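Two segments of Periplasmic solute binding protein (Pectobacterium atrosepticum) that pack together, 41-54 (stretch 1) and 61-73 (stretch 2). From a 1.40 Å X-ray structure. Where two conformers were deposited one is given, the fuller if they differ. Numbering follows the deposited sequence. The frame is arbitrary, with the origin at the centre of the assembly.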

# COMPACT_ATOMS: atom_id res chain seq x y z
N GLY A 41 -1.51 16.08 5.34
CA GLY A 41 -1.92 15.24 4.24
C GLY A 41 -0.69 14.55 3.66
O GLY A 41 0.43 14.96 3.87
N TRP A 42 -0.97 13.48 2.95
CA TRP A 42 0.00 12.62 2.28
C TRP A 42 0.84 13.35 1.24
O TRP A 42 2.05 13.16 1.17
CB TRP A 42 -0.77 11.51 1.62
CG TRP A 42 -0.03 10.74 0.65
CD1 TRP A 42 -0.19 10.74 -0.71
CD2 TRP A 42 1.01 9.81 0.94
NE1 TRP A 42 0.70 9.87 -1.28
CE2 TRP A 42 1.45 9.28 -0.29
CE3 TRP A 42 1.62 9.38 2.12
CZ2 TRP A 42 2.47 8.34 -0.37
CZ3 TRP A 42 2.62 8.45 2.04
CH2 TRP A 42 3.04 7.93 0.81
N ASP A 43 0.19 14.20 0.45
CA ASP A 43 0.91 14.98 -0.55
C ASP A 43 1.91 15.87 0.15
O ASP A 43 1.54 16.68 0.99
CB ASP A 43 -0.04 15.90 -1.33
CG ASP A 43 -1.00 15.14 -2.20
OD1 ASP A 43 -0.80 13.93 -2.42
OD2 ASP A 43 -1.96 15.77 -2.67
N GLY A 44 3.18 15.74 -0.19
CA GLY A 44 4.18 16.58 0.46
C GLY A 44 4.77 16.08 1.77
O GLY A 44 5.73 16.65 2.27
N TYR A 45 4.20 15.03 2.36
CA TYR A 45 4.73 14.53 3.64
C TYR A 45 6.19 14.04 3.52
O TYR A 45 7.05 14.42 4.31
CB TYR A 45 3.83 13.42 4.19
CG TYR A 45 4.24 12.88 5.55
CD1 TYR A 45 5.26 11.96 5.67
CD2 TYR A 45 3.58 13.27 6.70
CE1 TYR A 45 5.63 11.43 6.90
CE2 TYR A 45 3.95 12.75 7.94
CZ TYR A 45 4.95 11.82 8.03
OH TYR A 45 5.28 11.28 9.26
N LEU A 46 6.46 13.21 2.54
CA LEU A 46 7.81 12.68 2.36
C LEU A 46 8.81 13.80 2.07
O LEU A 46 9.89 13.84 2.67
CB LEU A 46 7.86 11.65 1.23
CG LEU A 46 9.27 11.14 0.89
CD1 LEU A 46 9.96 10.50 2.08
CD2 LEU A 46 9.19 10.15 -0.25
N SER A 47 8.46 14.72 1.18
CA SER A 47 9.39 15.79 0.83
C SER A 47 9.68 16.68 2.08
O SER A 47 10.84 17.01 2.37
CB SER A 47 8.89 16.56 -0.40
OG SER A 47 7.79 17.36 -0.07
N ARG A 48 8.65 16.94 2.90
CA ARG A 48 8.85 17.70 4.14
C ARG A 48 9.74 16.95 5.13
O ARG A 48 10.61 17.53 5.78
CB ARG A 48 7.50 18.06 4.81
N LEU A 49 9.45 15.66 5.30
CA LEU A 49 10.19 14.84 6.24
C LEU A 49 11.65 14.74 5.84
O LEU A 49 12.54 14.83 6.67
CB LEU A 49 9.57 13.45 6.34
CG LEU A 49 10.31 12.51 7.29
CD1 LEU A 49 10.32 13.06 8.71
CD2 LEU A 49 9.73 11.10 7.24
N SER A 50 11.88 14.54 4.55
CA SER A 50 13.26 14.42 4.03
C SER A 50 14.06 15.70 4.32
O SER A 50 15.21 15.65 4.76
CB SER A 50 13.25 14.10 2.54
OG SER A 50 14.55 13.81 2.08
N THR A 51 13.42 16.83 4.11
CA THR A 51 14.04 18.12 4.40
C THR A 51 14.31 18.28 5.91
O THR A 51 15.39 18.71 6.33
CB THR A 51 13.20 19.27 3.85
OG1 THR A 51 13.13 19.14 2.42
CG2 THR A 51 13.82 20.63 4.23
N GLN A 52 13.35 17.90 6.75
CA GLN A 52 13.56 17.93 8.19
C GLN A 52 14.76 17.09 8.61
O GLN A 52 15.60 17.52 9.41
CB GLN A 52 12.33 17.38 8.93
CG GLN A 52 11.14 18.34 8.98
CD GLN A 52 9.93 17.71 9.65
OE1 GLN A 52 9.70 16.50 9.51
NE2 GLN A 52 9.14 18.51 10.34
N ILE A 53 14.78 15.84 8.14
CA ILE A 53 15.85 14.93 8.53
C ILE A 53 17.21 15.52 8.12
O ILE A 53 18.18 15.46 8.88
CB ILE A 53 15.60 13.53 7.94
CG1 ILE A 53 14.42 12.90 8.69
CG2 ILE A 53 16.86 12.66 8.04
CD1 ILE A 53 13.93 11.58 8.13
N ALA A 54 17.27 16.12 6.94
CA ALA A 54 18.53 16.70 6.45
C ALA A 54 19.08 17.77 7.40
O ALA A 54 20.29 17.96 7.52
CB ALA A 54 18.31 17.28 5.06
N VAL A 61 8.81 11.01 16.89
CA VAL A 61 8.10 9.86 16.33
C VAL A 61 7.55 10.24 14.97
O VAL A 61 6.86 11.26 14.82
CB VAL A 61 6.95 9.36 17.23
CG1 VAL A 61 6.19 8.18 16.60
CG2 VAL A 61 7.50 8.93 18.57
N MET A 62 7.86 9.40 13.97
CA MET A 62 7.40 9.65 12.60
C MET A 62 6.63 8.45 12.08
O MET A 62 7.12 7.32 12.14
CB MET A 62 8.59 9.85 11.67
CG MET A 62 9.48 11.05 12.00
SD MET A 62 11.24 10.91 11.42
CE MET A 62 11.83 9.93 12.84
N ARG A 63 5.49 8.69 11.46
CA ARG A 63 4.92 7.68 10.56
C ARG A 63 5.76 7.68 9.27
O ARG A 63 6.05 8.75 8.73
CB ARG A 63 3.47 7.95 10.22
CG ARG A 63 2.75 6.80 9.52
CD ARG A 63 1.43 7.25 8.93
NE ARG A 63 0.75 6.20 8.18
CZ ARG A 63 -0.30 5.50 8.60
NH1 ARG A 63 -0.81 5.72 9.80
NH2 ARG A 63 -0.83 4.59 7.79
N ILE A 64 6.15 6.50 8.82
CA ILE A 64 6.90 6.36 7.59
C ILE A 64 6.36 5.18 6.80
O ILE A 64 5.79 4.25 7.36
CB ILE A 64 8.41 6.18 7.82
CG1 ILE A 64 8.70 4.92 8.64
CG2 ILE A 64 9.03 7.43 8.44
CD1 ILE A 64 10.17 4.55 8.64
N ASP A 65 6.50 5.24 5.49
CA ASP A 65 6.25 4.09 4.64
C ASP A 65 7.46 3.15 4.66
O ASP A 65 8.62 3.59 4.68
CB ASP A 65 5.88 4.53 3.22
CG ASP A 65 4.42 4.27 2.82
OD1 ASP A 65 3.60 3.72 3.59
OD2 ASP A 65 4.07 4.64 1.70
N TRP A 66 7.18 1.85 4.62
CA TRP A 66 8.24 0.82 4.58
C TRP A 66 9.21 1.02 3.42
O TRP A 66 10.42 0.81 3.54
CB TRP A 66 7.59 -0.56 4.53
CG TRP A 66 8.46 -1.71 4.16
CD1 TRP A 66 9.29 -2.40 4.98
CD2 TRP A 66 8.52 -2.33 2.89
NE1 TRP A 66 9.89 -3.42 4.27
CE2 TRP A 66 9.41 -3.39 2.99
CE3 TRP A 66 7.89 -2.09 1.66
CZ2 TRP A 66 9.69 -4.22 1.91
CZ3 TRP A 66 8.17 -2.91 0.60
CH2 TRP A 66 9.06 -3.96 0.74
N ASN A 67 8.68 1.44 2.29
CA ASN A 67 9.50 1.61 1.10
C ASN A 67 10.36 2.85 1.12
O ASN A 67 11.13 3.08 0.17
CB ASN A 67 8.60 1.57 -0.12
CG ASN A 67 7.36 2.37 0.06
OD1 ASN A 67 6.48 2.03 0.88
ND2 ASN A 67 7.26 3.44 -0.68
N TRP A 68 10.29 3.62 2.22
CA TRP A 68 11.21 4.75 2.44
C TRP A 68 12.46 4.33 3.19
O TRP A 68 13.40 5.14 3.33
CB TRP A 68 10.55 5.90 3.19
CG TRP A 68 9.33 6.45 2.54
CD1 TRP A 68 8.86 6.22 1.27
CD2 TRP A 68 8.38 7.30 3.17
NE1 TRP A 68 7.68 6.88 1.08
CE2 TRP A 68 7.38 7.57 2.22
CE3 TRP A 68 8.29 7.89 4.44
CZ2 TRP A 68 6.27 8.38 2.52
CZ3 TRP A 68 7.20 8.70 4.72
CH2 TRP A 68 6.20 8.92 3.77
N LEU A 69 12.51 3.10 3.67
CA LEU A 69 13.69 2.66 4.42
C LEU A 69 14.98 2.64 3.58
O LEU A 69 16.05 2.94 4.11
CB LEU A 69 13.46 1.32 5.13
CG LEU A 69 12.49 1.37 6.30
CD1 LEU A 69 12.37 -0.01 6.92
CD2 LEU A 69 12.93 2.37 7.36
N PRO A 70 14.90 2.31 2.26
CA PRO A 70 16.17 2.46 1.50
C PRO A 70 16.76 3.87 1.52
O PRO A 70 17.95 4.06 1.79
CB PRO A 70 15.79 1.98 0.10
CG PRO A 70 14.72 0.98 0.39
CD PRO A 70 13.88 1.61 1.47
N GLN A 71 15.92 4.87 1.32
CA GLN A 71 16.35 6.27 1.33
C GLN A 71 16.92 6.67 2.68
O GLN A 71 18.00 7.26 2.77
CB GLN A 71 15.19 7.20 0.97
CG GLN A 71 15.54 8.67 1.17
CD GLN A 71 14.45 9.66 0.75
OE1 GLN A 71 13.40 9.28 0.17
NE2 GLN A 71 14.69 10.94 1.04
N PHE A 72 16.18 6.39 3.74
CA PHE A 72 16.53 6.91 5.06
C PHE A 72 17.49 6.04 5.87
O PHE A 72 18.17 6.55 6.79
CB PHE A 72 15.26 7.18 5.87
CG PHE A 72 14.42 8.32 5.33
CD1 PHE A 72 15.00 9.55 5.07
CD2 PHE A 72 13.07 8.15 5.06
CE1 PHE A 72 14.24 10.60 4.57
CE2 PHE A 72 12.30 9.18 4.57
CZ PHE A 72 12.90 10.42 4.32
N SER A 73 17.49 4.74 5.60
CA SER A 73 18.24 3.78 6.42
C SER A 73 19.31 2.98 5.69
O SER A 73 20.42 2.87 6.17
CB SER A 73 17.27 2.82 7.12
OG SER A 73 16.34 3.53 7.94

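A mainly apolar contact, with a hydrogen bond from Tyr45, packs one side of helix 45-54 against strand 61-64, the following turn and the start of the next helix, burying 587 Å² in all. Adjacent Tyr45 and Leu46, then Leu49 and Ile53 at steps of three and four residues, lie on one side of the helix and direct CA-to-CB toward stretch 2. The two helices run nearly parallel, at 15°, with axes 12.0 Å apart, a gap wide enough for large side chains. Phe72 fills part of it as a knob among Leu46, Leu49, Ser50 and Ile53. Ile53 CD1 lies over one face of its ring, 4.0 Å from the centroid, while the ring edge meets the backbone of Ser50, with Phe72 CE1 4.0 Å from Ser50 CA. Trp68 has the largest covered area, 89 Å². Leu46 CD1 sits over one face of its six-membered ring, 3.8 Å from the centroid, and also reaches Phe72 CE2 at 3.7 Å, so a single methyl bridges both aromatics. Tyr45 CD1 meets the Trp68 edge at CH2, 3.7 Å away, and Trp42 adds a rim-to-rim contact, its CH2 3.7 Å from Trp68 CZ2. Toward the strand, Leu49 divides its branches: CD1 touches Met62 SD at 3.6 Å, whereas CD2 packs on Ile64 CG2 at 3.9 Å. The flexible, unbranched Met62 side chain also brings SD within 4.3 Å of Ile53 CD1. Tyrosine suits its buried place by combining an apolar ring with a polar tip: Tyr45 OH donates a hydrogen bond to the strand carbonyl Arg63 O at 2.7 Å. The CA-to-CB bond of Arg63 points sideways, and the end of the side chain leads away from stretch 1. At the exposed margin, Gln71 extends until its NE2 lies 3.1 Å from Ser50 OG, placing polar groups beside the apolar core.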